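PDB 3C6C: 3-keto-5-aminohexanoate cleavage enzyme from Ralstonia eutropha, which probably cleaves 3-keto-5-aminohexanoate or a related beta-keto acid with the help of a bound divalent metal ion, on a TIM-barrel scaffold. Local coordinates for residues Arg132-His135 with Leu136-Cys139; Met254-Ala257 with Ala258-Gly262; Ile193-Gly196 with Lys197-Ile200; Met228-Gln231 with Arg232-Pro236. All coordinates share one frame; numbering follows the deposited sequence.

Contact 1. Residues Arg132-His135 with Leu136-Cys139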
ATOM      1  N   ARG A 132      39.355  -7.677  -2.233  1.00 25.78           N
ATOM      2  CA  ARG A 132      38.247  -6.704  -2.210  1.00 26.51           C
ATOM      3  C   ARG A 132      38.356  -5.762  -1.019  1.00 26.76           C
ATOM      4  O   ARG A 132      37.941  -4.600  -1.083  1.00 27.26           O
ATOM      5  CB  ARG A 132      36.890  -7.399  -2.165  1.00 26.11           C
ATOM      6  CG  ARG A 132      36.453  -7.981  -3.475  1.00 31.20           C
ATOM      7  CD  ARG A 132      35.039  -8.442  -3.324  1.00 40.80           C
ATOM      8  NE  ARG A 132      34.600  -9.396  -4.333  1.00 44.32           N
ATOM      9  CZ  ARG A 132      33.319  -9.702  -4.510  1.00 48.27           C
ATOM     10  NH1 ARG A 132      32.415  -9.107  -3.728  1.00 36.24           N
ATOM     11  NH2 ARG A 132      32.944 -10.581  -5.442  1.00 49.50           N
ATOM     12  N   VAL A 133      38.930  -6.252   0.067  1.00 24.53           N
ATOM     13  CA  VAL A 133      38.862  -5.498   1.330  1.00 24.29           C
ATOM     14  C   VAL A 133      40.184  -4.797   1.640  1.00 24.47           C
ATOM     15  O   VAL A 133      40.343  -4.150   2.683  1.00 23.61           O
ATOM     16  CB  VAL A 133      38.397  -6.372   2.541  1.00 25.29           C
ATOM     17  CG1 VAL A 133      36.973  -6.997   2.299  1.00 23.69           C
ATOM     18  CG2 VAL A 133      39.439  -7.425   2.896  1.00 23.23           C
ATOM     19  N   LYS A 134      41.134  -4.924   0.720  1.00 24.13           N
ATOM     20  CA  LYS A 134      42.493  -4.374   0.953  1.00 23.56           C
ATOM     21  C   LYS A 134      42.461  -2.866   1.315  1.00 23.00           C
ATOM     22  O   LYS A 134      43.075  -2.410   2.272  1.00 21.74           O
ATOM     23  CB  LYS A 134      43.399  -4.647  -0.264  1.00 25.59           C
ATOM     24  CG  LYS A 134      44.724  -3.963  -0.226  1.00 33.47           C
ATOM     25  CD  LYS A 134      45.476  -4.258   1.070  1.00 41.03           C
ATOM     26  CE  LYS A 134      46.931  -3.709   1.029  1.00 43.57           C
ATOM     27  NZ  LYS A 134      47.121  -2.540   0.091  1.00 41.38           N
ATOM     28  N   HIS A 135      41.697  -2.104   0.549  1.00 20.24           N
ATOM     29  CA  HIS A 135      41.601  -0.652   0.785  1.00 19.11           C
ATOM     30  C   HIS A 135      40.969  -0.331   2.129  1.00 20.56           C
ATOM     31  O   HIS A 135      41.297   0.666   2.769  1.00 20.09           O
ATOM     32  CB  HIS A 135      40.898   0.074  -0.366  1.00 19.80           C
ATOM     33  CG  HIS A 135      39.451  -0.259  -0.511  1.00 20.87           C
ATOM     34  ND1 HIS A 135      38.996  -1.533  -0.791  1.00 20.19           N
ATOM     35  CD2 HIS A 135      38.347   0.526  -0.428  1.00 20.62           C
ATOM     36  CE1 HIS A 135      37.679  -1.512  -0.870  1.00 22.78           C
ATOM     37  NE2 HIS A 135      37.261  -0.277  -0.656  1.00 19.70           N
ATOM     38  N   LEU A 136      40.096  -1.215   2.572  1.00 17.71           N
ATOM     39  CA  LEU A 136      39.399  -1.008   3.836  1.00 18.99           C
ATOM     40  C   LEU A 136      40.376  -1.212   5.005  1.00 19.36           C
ATOM     41  O   LEU A 136      40.353  -0.493   5.989  1.00 20.60           O
ATOM     42  CB  LEU A 136      38.195  -1.941   3.974  1.00 19.51           C
ATOM     43  CG  LEU A 136      37.056  -1.783   2.968  1.00 20.15           C
ATOM     44  CD1 LEU A 136      35.910  -2.712   3.421  1.00 16.63           C
ATOM     45  CD2 LEU A 136      36.632  -0.312   2.877  1.00 19.70           C
ATOM     46  N   GLU A 137      41.244  -2.195   4.818  1.00 19.85           N
ATOM     47  CA  GLU A 137      42.280  -2.537   5.802  1.00 19.53           C
ATOM     48  C   GLU A 137      43.204  -1.342   5.964  1.00 21.82           C
ATOM     49  O   GLU A 137      43.612  -1.001   7.061  1.00 20.76           O
ATOM     50  CB  GLU A 137      43.054  -3.763   5.358  1.00 21.13           C
ATOM     51  CG  GLU A 137      42.228  -5.033   5.333  1.00 23.75           C
ATOM     52  CD  GLU A 137      42.968  -6.238   4.753  1.00 28.90           C
ATOM     53  OE1 GLU A 137      44.006  -6.064   4.103  1.00 31.04           O
ATOM     54  OE2 GLU A 137      42.475  -7.360   4.936  1.00 30.69           O
ATOM     55  N   ASP A 138      43.494  -0.685   4.851  1.00 21.01           N
ATOM     56  CA  ASP A 138      44.486   0.405   4.833  1.00 20.10           C
ATOM     57  C   ASP A 138      43.879   1.697   5.383  1.00 21.84           C
ATOM     58  O   ASP A 138      44.553   2.484   6.052  1.00 19.24           O
ATOM     59  CB  ASP A 138      44.976   0.727   3.409  1.00 22.45           C
ATOM     60  CG  ASP A 138      45.830  -0.372   2.765  1.00 31.38           C
ATOM     61  OD1 ASP A 138      46.298  -1.338   3.443  1.00 30.74           O
ATOM     62  OD2 ASP A 138      46.039  -0.243   1.531  1.00 41.24           O
ATOM     63  N   CYS A 139      42.605   1.928   5.060  1.00 16.55           N
ATOM     64  CA  CYS A 139      41.976   3.229   5.305  1.00 17.85           C
ATOM     65  C   CYS A 139      41.116   3.289   6.559  1.00 18.93           C
ATOM     66  O   CYS A 139      40.932   4.355   7.133  1.00 19.65           O
ATOM     67  CB  CYS A 139      41.116   3.648   4.111  1.00 18.50           C
ATOM     68  SG  CYS A 139      42.018   3.941   2.573  1.00 20.58           S
TER
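His135 holds CG between its own backbone N and carbonyl carbon (chi1 67°), and Leu136 turns CG away from its carbonyl carbon (chi1 -63°); together these rotations lay the two side chains next to each other, pointing the same way. Leu136 CD2 then sits over one face of the imidazole, 3.9 Å from the ring centroid and offset toward the rim, a CH-pi contact. The ring's NE2 is hydrogen-bonded to Thr103 O, which helps to hold the imidazole. Farther from the buried ring, the partly exposed Lys134 bends at chi2 and brings NZ to 2.9 Å from Asp138 OD2, a salt bridge that uses the syn lone pair of OD2 and spans one helical turn. Glu137 sends its carboxylate elsewhere: OE2 rests 3.7 Å from Val133 CG2 and is paired with Arg175. The backbone is that of a helix starting up: Glu137 N bonds to Val133 O at 3.0 Å, and Cys139 N to His135 O at 2.9 Å. This short helix, 134-139, lies between helices 81-92 and 166-179, outside strand 99-103, where His135, Leu136 and Cys139 all rest on Leu102.

Contact 2. Residues Met254-Ala257 with Ala258-Gly262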
HETATM    1  N   MSE A 254      14.968  11.756  -2.443  1.00 14.44           N
HETATM    2  CA  MSE A 254      15.489  12.343  -1.200  1.00 15.41           C
HETATM    3  C   MSE A 254      14.340  12.842  -0.310  1.00 15.77           C
HETATM    4  O   MSE A 254      14.253  12.519   0.886  1.00 16.34           O
HETATM    5  CB  MSE A 254      16.460  13.497  -1.533  1.00 15.05           C
HETATM    6  CG  MSE A 254      17.074  14.269  -0.332  1.00 15.49           C
HETATM    7 SE   MSE A 254      15.930  15.643   0.359  0.75 12.44          SE
HETATM    8  CE  MSE A 254      15.609  16.678  -1.235  1.00 16.26           C
ATOM      9  N   ALA A 255      13.442  13.611  -0.909  1.00 17.39           N
ATOM     10  CA  ALA A 255      12.332  14.191  -0.139  1.00 15.39           C
ATOM     11  C   ALA A 255      11.426  13.069   0.382  1.00 16.27           C
ATOM     12  O   ALA A 255      10.941  13.087   1.526  1.00 14.56           O
ATOM     13  CB  ALA A 255      11.518  15.242  -0.974  1.00 16.81           C
ATOM     14  N   GLN A 256      11.229  12.071  -0.459  1.00 16.05           N
ATOM     15  CA  GLN A 256      10.302  10.963  -0.144  1.00 18.04           C
ATOM     16  C   GLN A 256      10.848  10.128   1.001  1.00 17.13           C
ATOM     17  O   GLN A 256      10.114   9.762   1.931  1.00 17.83           O
ATOM     18  CB  GLN A 256      10.031  10.062  -1.372  1.00 17.82           C
ATOM     19  CG  GLN A 256       8.980   9.008  -1.066  1.00 17.34           C
ATOM     20  CD  GLN A 256       7.675   9.640  -0.683  1.00 18.25           C
ATOM     21  OE1 GLN A 256       6.875   9.986  -1.562  1.00 16.74           O
ATOM     22  NE2 GLN A 256       7.451   9.837   0.627  1.00 16.24           N
ATOM     23  N   ALA A 257      12.156   9.910   0.990  1.00 16.52           N
ATOM     24  CA  ALA A 257      12.816   9.200   2.100  1.00 16.80           C
ATOM     25  C   ALA A 257      12.693   9.997   3.391  1.00 16.78           C
ATOM     26  O   ALA A 257      12.315   9.456   4.428  1.00 18.51           O
ATOM     27  CB  ALA A 257      14.294   8.869   1.794  1.00 15.12           C
ATOM     28  N   ALA A 258      12.973  11.294   3.324  1.00 16.46           N
ATOM     29  CA  ALA A 258      12.886  12.159   4.517  1.00 16.31           C
ATOM     30  C   ALA A 258      11.490  12.059   5.116  1.00 17.82           C
ATOM     31  O   ALA A 258      11.325  11.944   6.331  1.00 17.33           O
ATOM     32  CB  ALA A 258      13.242  13.622   4.202  1.00 18.75           C
ATOM     33  N   LEU A 259      10.500  12.088   4.237  1.00 17.09           N
ATOM     34  CA  LEU A 259       9.090  12.089   4.659  1.00 16.83           C
ATOM     35  C   LEU A 259       8.657  10.771   5.356  1.00 18.46           C
ATOM     36  O   LEU A 259       7.721  10.751   6.175  1.00 20.44           O
ATOM     37  CB  LEU A 259       8.178  12.378   3.476  1.00 17.23           C
ATOM     38  CG  LEU A 259       8.130  13.849   3.029  1.00 16.30           C
ATOM     39  CD1 LEU A 259       7.474  13.931   1.645  1.00 19.04           C
ATOM     40  CD2 LEU A 259       7.365  14.746   4.038  1.00 16.90           C
ATOM     41  N   LEU A 260       9.367   9.704   5.045  1.00 17.21           N
ATOM     42  CA  LEU A 260       9.015   8.319   5.485  1.00 17.30           C
ATOM     43  C   LEU A 260       9.883   7.815   6.634  1.00 18.46           C
ATOM     44  O   LEU A 260       9.754   6.666   7.068  1.00 19.22           O
ATOM     45  CB  LEU A 260       9.038   7.357   4.291  1.00 20.44           C
ATOM     46  CG  LEU A 260       7.860   7.522   3.311  1.00 17.52           C
ATOM     47  CD1 LEU A 260       8.108   6.605   2.094  1.00 19.18           C
ATOM     48  CD2 LEU A 260       6.490   7.266   4.012  1.00 21.83           C
ATOM     49  N   GLY A 261      10.752   8.695   7.116  1.00 17.46           N
ATOM     50  CA  GLY A 261      11.642   8.416   8.260  1.00 19.19           C
ATOM     51  C   GLY A 261      12.998   7.833   7.932  1.00 18.04           C
ATOM     52  O   GLY A 261      13.757   7.376   8.813  1.00 20.85           O
ATOM     53  N   GLY A 262      13.306   7.864   6.644  1.00 16.25           N
ATOM     54  CA  GLY A 262      14.618   7.394   6.142  1.00 17.35           C
ATOM     55  C   GLY A 262      15.652   8.491   6.051  1.00 18.43           C
ATOM     56  O   GLY A 262      15.369   9.679   6.192  1.00 17.64           O
TER
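Gln256 bends forward over Leu260, its amide NE2 lying 3.6 Å from both CG and CD1 of the leucine, one turn further along helix 250-260. The helix finishes here in a Schellman motif, with Gly261 at positive phi (91°) just beyond the last turn. The bend of Gln256 at chi2 (60°) carries the amide alongside the helix, where the leucine branch crosses it obliquely. Its polar end is engaged elsewhere: OE1 accepts a hydrogen bond from Thr225 of the same chain, and the amide also pairs with Gln256 of the second subunit, so that a buried polar group is satisfied at the interface. Leu259 faces the same neighbour and meets its counterpart there, while its own CG lies 3.3 Å from Ala255 O. Up to this point the backbone bonding is regular, Ala258 N reaching Met254 O at 3.0 Å and Leu259 N reaching Ala255 O at 2.9 Å. The next bond, from Leu260 N to Gln256 O, is weak. Gly261 takes a backbone conformation that glycine readily adopts. Closure falls to Ala257 O, which accepts from Leu260 N at 3.0 Å and Gly262 N at 2.9 Å, the two donors approaching from opposite faces of the carbonyl plane.

Contact 3. Residues Ile193-Gly196 with Lys197-Ile200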
ATOM      1  N   ILE A 193      16.764  -7.426   0.778  1.00 17.31           N
ATOM      2  CA  ILE A 193      16.468  -7.028   2.167  1.00 15.51           C
ATOM      3  C   ILE A 193      16.384  -8.279   3.061  1.00 16.10           C
ATOM      4  O   ILE A 193      16.891  -8.303   4.184  1.00 18.28           O
ATOM      5  CB  ILE A 193      15.205  -6.159   2.296  1.00 16.17           C
ATOM      6  CG1 ILE A 193      15.446  -4.827   1.558  1.00 16.96           C
ATOM      7  CG2 ILE A 193      14.834  -5.951   3.767  1.00 18.15           C
ATOM      8  CD1 ILE A 193      14.183  -3.971   1.346  1.00 15.63           C
ATOM      9  N   LEU A 194      15.735  -9.311   2.544  1.00 16.91           N
ATOM     10  CA  LEU A 194      15.617 -10.576   3.297  1.00 17.56           C
ATOM     11  C   LEU A 194      16.991 -11.147   3.596  1.00 18.28           C
ATOM     12  O   LEU A 194      17.252 -11.647   4.707  1.00 19.08           O
ATOM     13  CB  LEU A 194      14.772 -11.613   2.552  1.00 17.90           C
ATOM     14  CG  LEU A 194      13.293 -11.297   2.339  1.00 21.25           C
ATOM     15  CD1 LEU A 194      12.590 -12.529   1.814  1.00 16.48           C
ATOM     16  CD2 LEU A 194      12.623 -10.758   3.576  1.00 24.30           C
ATOM     17  N   PHE A 195      17.888 -11.068   2.630  1.00 18.22           N
ATOM     18  CA  PHE A 195      19.229 -11.635   2.841  1.00 18.87           C
ATOM     19  C   PHE A 195      19.986 -10.793   3.884  1.00 20.01           C
ATOM     20  O   PHE A 195      20.731 -11.313   4.710  1.00 19.51           O
ATOM     21  CB  PHE A 195      20.047 -11.789   1.564  1.00 18.68           C
ATOM     22  CG  PHE A 195      21.397 -12.395   1.824  1.00 16.86           C
ATOM     23  CD1 PHE A 195      21.474 -13.684   2.354  1.00 20.51           C
ATOM     24  CD2 PHE A 195      22.554 -11.671   1.669  1.00 19.49           C
ATOM     25  CE1 PHE A 195      22.704 -14.260   2.656  1.00 21.38           C
ATOM     26  CE2 PHE A 195      23.787 -12.240   1.966  1.00 21.33           C
ATOM     27  CZ  PHE A 195      23.850 -13.543   2.470  1.00 20.79           C
ATOM     28  N   GLY A 196      19.799  -9.475   3.829  1.00 19.56           N
ATOM     29  CA  GLY A 196      20.385  -8.575   4.842  1.00 18.77           C
ATOM     30  C   GLY A 196      19.932  -8.998   6.238  1.00 19.08           C
ATOM     31  O   GLY A 196      20.705  -9.023   7.196  1.00 19.69           O
ATOM     32  N   LYS A 197      18.659  -9.335   6.340  1.00 19.70           N
ATOM     33  CA  LYS A 197      18.065  -9.758   7.617  1.00 19.24           C
ATOM     34  C   LYS A 197      18.662 -11.088   8.061  1.00 18.95           C
ATOM     35  O   LYS A 197      18.863 -11.340   9.252  1.00 19.91           O
ATOM     36  CB  LYS A 197      16.545  -9.810   7.545  1.00 19.39           C
ATOM     37  CG  LYS A 197      15.985  -8.404   7.500  1.00 23.25           C
ATOM     38  CD  LYS A 197      14.541  -8.314   7.899  1.00 29.16           C
ATOM     39  CE  LYS A 197      13.653  -8.986   6.922  1.00 26.15           C
ATOM     40  NZ  LYS A 197      12.182  -8.606   7.186  1.00 31.22           N
ATOM     41  N   GLN A 198      19.013 -11.902   7.083  1.00 18.71           N
ATOM     42  CA  GLN A 198      19.666 -13.215   7.352  1.00 20.09           C
ATOM     43  C   GLN A 198      21.072 -13.013   7.914  1.00 21.52           C
ATOM     44  O   GLN A 198      21.502 -13.709   8.831  1.00 22.43           O
ATOM     45  CB  GLN A 198      19.754 -14.081   6.094  1.00 20.28           C
ATOM     46  CG  GLN A 198      20.403 -15.431   6.353  1.00 24.66           C
ATOM     47  CD  GLN A 198      19.553 -16.340   7.211  1.00 24.77           C
ATOM     48  OE1 GLN A 198      18.334 -16.221   7.238  1.00 24.09           O
ATOM     49  NE2 GLN A 198      20.198 -17.284   7.906  1.00 25.83           N
ATOM     50  N   LEU A 199      21.781 -12.047   7.349  1.00 20.04           N
ATOM     51  CA  LEU A 199      23.117 -11.682   7.845  1.00 20.81           C
ATOM     52  C   LEU A 199      23.033 -11.286   9.320  1.00 19.30           C
ATOM     53  O   LEU A 199      23.877 -11.659  10.138  1.00 22.63           O
ATOM     54  CB  LEU A 199      23.731 -10.544   7.009  1.00 21.24           C
ATOM     55  CG  LEU A 199      24.168 -10.923   5.597  1.00 16.93           C
ATOM     56  CD1 LEU A 199      24.583  -9.694   4.753  1.00 20.72           C
ATOM     57  CD2 LEU A 199      25.313 -11.926   5.669  1.00 17.32           C
ATOM     58  N   ILE A 200      21.961 -10.586   9.658  1.00 19.23           N
ATOM     59  CA  ILE A 200      21.774 -10.045  11.009  1.00 19.82           C
ATOM     60  C   ILE A 200      21.528 -11.240  11.921  1.00 21.25           C
ATOM     61  O   ILE A 200      22.108 -11.372  13.002  1.00 20.65           O
ATOM     62  CB  ILE A 200      20.559  -9.073  11.115  1.00 19.54           C
ATOM     63  CG1 ILE A 200      20.867  -7.743  10.414  1.00 20.78           C
ATOM     64  CG2 ILE A 200      20.217  -8.806  12.570  1.00 19.97           C
ATOM     65  CD1 ILE A 200      19.645  -6.823  10.161  1.00 18.63           C
TER
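Ile193 meets the second segment through its carbonyl, Ile193 O taking a hydrogen bond from Lys197 N at 3.0 Å, while the aliphatic start of the lysine lies against the same oxygen, with Lys197 CG 3.4 Å from Ile193 O. Next comes Leu194, whose CD2 approaches Lys197 CE to 3.9 Å. The lysine gets there by a bend at chi3 (-67°), which swings its far half back along the helix; NZ goes on to Leu234 O, a carbonyl after helix 225-232. Leu194 O receives Gln198 N, and Leu194 also packs on Gly220 of the third subunit.

All of this belongs to helix 190-201, the crossover of a right-handed beta-alpha-beta unit between the parallel strands 182-187 and 210-214, the repeating element of a TIM barrel. Phe195 follows. With CG opposite the backbone N (chi1 -179°) its ring projects outward and leans toward the next turn, and Leu199 comes down over one face: Leu199 CG stands 4.3 Å from the ring centroid in a CH-pi contact, and Leu199 CD1 is 3.9 Å from Phe195 CE2. Gln198 CB brushes the ring at CD1, and the glutamine's NE2 turns away to Glu202. The ring also meets Trp219 of the third subunit edge-to-face, while Leu169 and Arg170 of helix 166-179 touch it within the chain. Gly196 contributes chiefly its carbonyl, Ile200 N bonding to Gly196 O at 3.2 Å as Ile200 CG1 settles 3.5 Å from that oxygen.

Contact 4. Residues Met228-Gln231 with Arg232-Pro236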
HETATM    1  N   MSE A 228       9.243   2.440  -2.208  1.00 19.30           N
HETATM    2  CA  MSE A 228       9.910   2.841  -0.970  1.00 19.07           C
HETATM    3  C   MSE A 228       9.128   2.392   0.263  1.00 17.82           C
HETATM    4  O   MSE A 228       9.695   1.841   1.203  1.00 18.75           O
HETATM    5  CB  MSE A 228      10.150   4.366  -0.920  1.00 19.49           C
HETATM    6  CG  MSE A 228      11.207   4.705   0.124  1.00 18.41           C
HETATM    7 SE   MSE A 228      11.568   6.570   0.265  0.75 10.19          SE
HETATM    8  CE  MSE A 228      12.207   6.906  -1.489  1.00 16.98           C
ATOM      9  N   ILE A 229       7.808   2.559   0.230  1.00 18.99           N
ATOM     10  CA  ILE A 229       6.940   2.175   1.372  1.00 19.43           C
ATOM     11  C   ILE A 229       6.980   0.661   1.600  1.00 18.03           C
ATOM     12  O   ILE A 229       7.108   0.159   2.725  1.00 19.01           O
ATOM     13  CB  ILE A 229       5.457   2.614   1.158  1.00 20.03           C
ATOM     14  CG1 ILE A 229       5.342   4.129   1.305  1.00 21.48           C
ATOM     15  CG2 ILE A 229       4.519   1.911   2.166  1.00 26.93           C
ATOM     16  CD1 ILE A 229       3.991   4.701   0.890  1.00 25.89           C
ATOM     17  N   TYR A 230       6.868  -0.041   0.485  1.00 18.81           N
ATOM     18  CA  TYR A 230       6.824  -1.519   0.495  1.00 17.71           C
ATOM     19  C   TYR A 230       8.117  -2.097   1.065  1.00 18.57           C
ATOM     20  O   TYR A 230       8.109  -2.927   1.990  1.00 18.28           O
ATOM     21  CB  TYR A 230       6.546  -2.090  -0.902  1.00 19.15           C
ATOM     22  CG  TYR A 230       6.907  -3.547  -1.012  1.00 15.34           C
ATOM     23  CD1 TYR A 230       6.170  -4.517  -0.339  1.00 17.78           C
ATOM     24  CD2 TYR A 230       7.988  -3.961  -1.769  1.00 17.97           C
ATOM     25  CE1 TYR A 230       6.511  -5.874  -0.426  1.00 16.98           C
ATOM     26  CE2 TYR A 230       8.332  -5.279  -1.874  1.00 17.95           C
ATOM     27  CZ  TYR A 230       7.592  -6.246  -1.197  1.00 20.34           C
ATOM     28  OH  TYR A 230       7.941  -7.552  -1.307  1.00 20.01           O
ATOM     29  N   GLN A 231       9.234  -1.604   0.539  1.00 16.98           N
ATOM     30  CA  GLN A 231      10.532  -2.091   0.956  1.00 17.20           C
ATOM     31  C   GLN A 231      10.835  -1.650   2.391  1.00 18.66           C
ATOM     32  O   GLN A 231      11.449  -2.380   3.160  1.00 18.74           O
ATOM     33  CB  GLN A 231      11.644  -1.766  -0.042  1.00 16.37           C
ATOM     34  CG  GLN A 231      11.495  -2.549  -1.319  1.00 17.33           C
ATOM     35  CD  GLN A 231      12.655  -2.505  -2.304  1.00 19.21           C
ATOM     36  OE1 GLN A 231      12.804  -3.424  -3.113  1.00 19.80           O
ATOM     37  NE2 GLN A 231      13.449  -1.434  -2.284  1.00 16.78           N
ATOM     38  N   ARG A 232      10.402  -0.453   2.756  1.00 18.32           N
ATOM     39  CA  ARG A 232      10.672   0.054   4.096  1.00 20.24           C
ATOM     40  C   ARG A 232      10.088  -0.894   5.126  1.00 19.90           C
ATOM     41  O   ARG A 232      10.676  -1.163   6.173  1.00 19.59           O
ATOM     42  CB  ARG A 232      10.072   1.449   4.317  1.00 20.65           C
ATOM     43  CG  ARG A 232      10.327   2.012   5.730  1.00 20.90           C
ATOM     44  CD  ARG A 232       9.469   3.212   6.019  1.00 23.80           C
ATOM     45  NE  ARG A 232       8.052   2.869   5.990  1.00 24.72           N
ATOM     46  CZ  ARG A 232       7.074   3.699   6.327  1.00 30.36           C
ATOM     47  NH1 ARG A 232       7.360   4.925   6.744  1.00 23.51           N
ATOM     48  NH2 ARG A 232       5.808   3.297   6.260  1.00 30.35           N
ATOM     49  N   ASN A 233       8.913  -1.409   4.806  1.00 19.73           N
ATOM     50  CA  ASN A 233       8.166  -2.212   5.777  0.50 20.64           C
ATOM     51  C   ASN A 233       8.819  -3.585   6.012  1.00 20.39           C
ATOM     52  O   ASN A 233       8.477  -4.271   6.976  1.00 22.65           O
ATOM     53  CB  ASN A 233       6.677  -2.296   5.394  0.50 21.76           C
ATOM     54  CG  ASN A 233       5.962  -0.919   5.463  0.50 17.53           C
ATOM     55  OD1 ASN A 233       6.474   0.052   6.023  0.50 20.74           O
ATOM     56  ND2 ASN A 233       4.782  -0.846   4.868  0.50 19.29           N
ATOM     57  N   LEU A 234       9.773  -3.944   5.149  1.00 17.27           N
ATOM     58  CA  LEU A 234      10.551  -5.202   5.286  1.00 16.12           C
ATOM     59  C   LEU A 234      11.809  -5.019   6.112  1.00 19.35           C
ATOM     60  O   LEU A 234      12.444  -5.982   6.548  1.00 20.28           O
ATOM     61  CB  LEU A 234      10.976  -5.741   3.927  1.00 18.18           C
ATOM     62  CG  LEU A 234       9.854  -6.150   2.966  1.00 18.65           C
ATOM     63  CD1 LEU A 234      10.450  -6.565   1.594  1.00 23.91           C
ATOM     64  CD2 LEU A 234       9.009  -7.267   3.554  1.00 20.57           C
ATOM     65  N   ILE A 235      12.187  -3.768   6.292  1.00 19.85           N
ATOM     66  CA  ILE A 235      13.433  -3.434   7.027  1.00 22.07           C
ATOM     67  C   ILE A 235      13.228  -3.548   8.549  1.00 20.82           C
ATOM     68  O   ILE A 235      12.201  -3.112   9.088  1.00 20.14           O
ATOM     69  CB  ILE A 235      14.007  -2.072   6.578  1.00 22.59           C
ATOM     70  CG1 ILE A 235      14.559  -2.232   5.163  1.00 23.25           C
ATOM     71  CG2 ILE A 235      15.147  -1.636   7.510  1.00 20.84           C
ATOM     72  CD1 ILE A 235      14.934  -0.956   4.494  1.00 22.95           C
ATOM     73  N   PRO A 236      14.190  -4.159   9.260  1.00 22.29           N
ATOM     74  CA  PRO A 236      14.001  -4.272  10.721  1.00 22.84           C
ATOM     75  C   PRO A 236      13.786  -2.953  11.439  1.00 23.86           C
ATOM     76  O   PRO A 236      14.355  -1.933  11.098  1.00 20.34           O
ATOM     77  CB  PRO A 236      15.297  -4.967  11.204  1.00 24.16           C
ATOM     78  CG  PRO A 236      15.899  -5.560  10.013  1.00 25.48           C
ATOM     79  CD  PRO A 236      15.467  -4.747   8.830  1.00 21.59           C
TER
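The final turn of helix 225-232 meets the residues that follow it in a local contact, at the point where the chain leaves the helix on its way to strand 240-244. Tyr230 and Leu234 supply the apolar part. With CG anti to the backbone N (chi1 162°) the tyrosine ring projects out across the helix, and Leu234 CD1 lies 4.0 Å from Tyr230 CZ. The phenol hydroxyl is hydrogen-bonded to Thr227 of the third subunit, where the ring also stacks on the equivalent Tyr230. Asn233 is modelled in two conformers, and its side-chain contacts hold for one of them and are correspondingly less certain. In that conformer it runs side by side with Ile229, Ile229 CG2 lying 3.9 Å from Asn233 ND2, and its OD1 takes a hydrogen bond from Arg232 NE at 3.2 Å, the bend of the arginine at chi3 (62°) turning its guanidinium back toward the amide. The guanidinium has partners outside these residues as well: NH2 forms a salt bridge with Glu226 of the second subunit, and NH1 reaches Leu260 O.

The backbone bonding changes along the stretch. Arg232 N bonds to Met228 O at 2.9 Å and Asn233 N to Ile229 O at 3.2 Å, both spanning a helical turn. Leu234 N instead goes to Gln231 O at 3.0 Å, so the spacing shortens by one residue. Ile235 N then bonds to Arg232 O at 3.0 Å, closing a type I beta turn from Arg232 to Ile235, an exit from helix to loop of the kind that leads into the next strand of a beta/alpha barrel.

Along the chain the order is contact 1, contact 3, contact 4, contact 2, each on a helix packed outside the parallel strands of the barrel. Contacts 2, 3 and 4 form a continuous arc: contact 4 lies about 13 Å, centre to centre, from contact 3 and about 12 Å from contact 2, and touches both, whereas 2 and 3 do not meet. Contact 1 stands apart, its centre about 24 Å from contact 3 and on the opposite side of the chain's centre from contacts 2 and 4. Contacts 2 and 4 both reach the second subunit, and contacts 3 and 4 the third, so this arc of helices helps to build the tetramer.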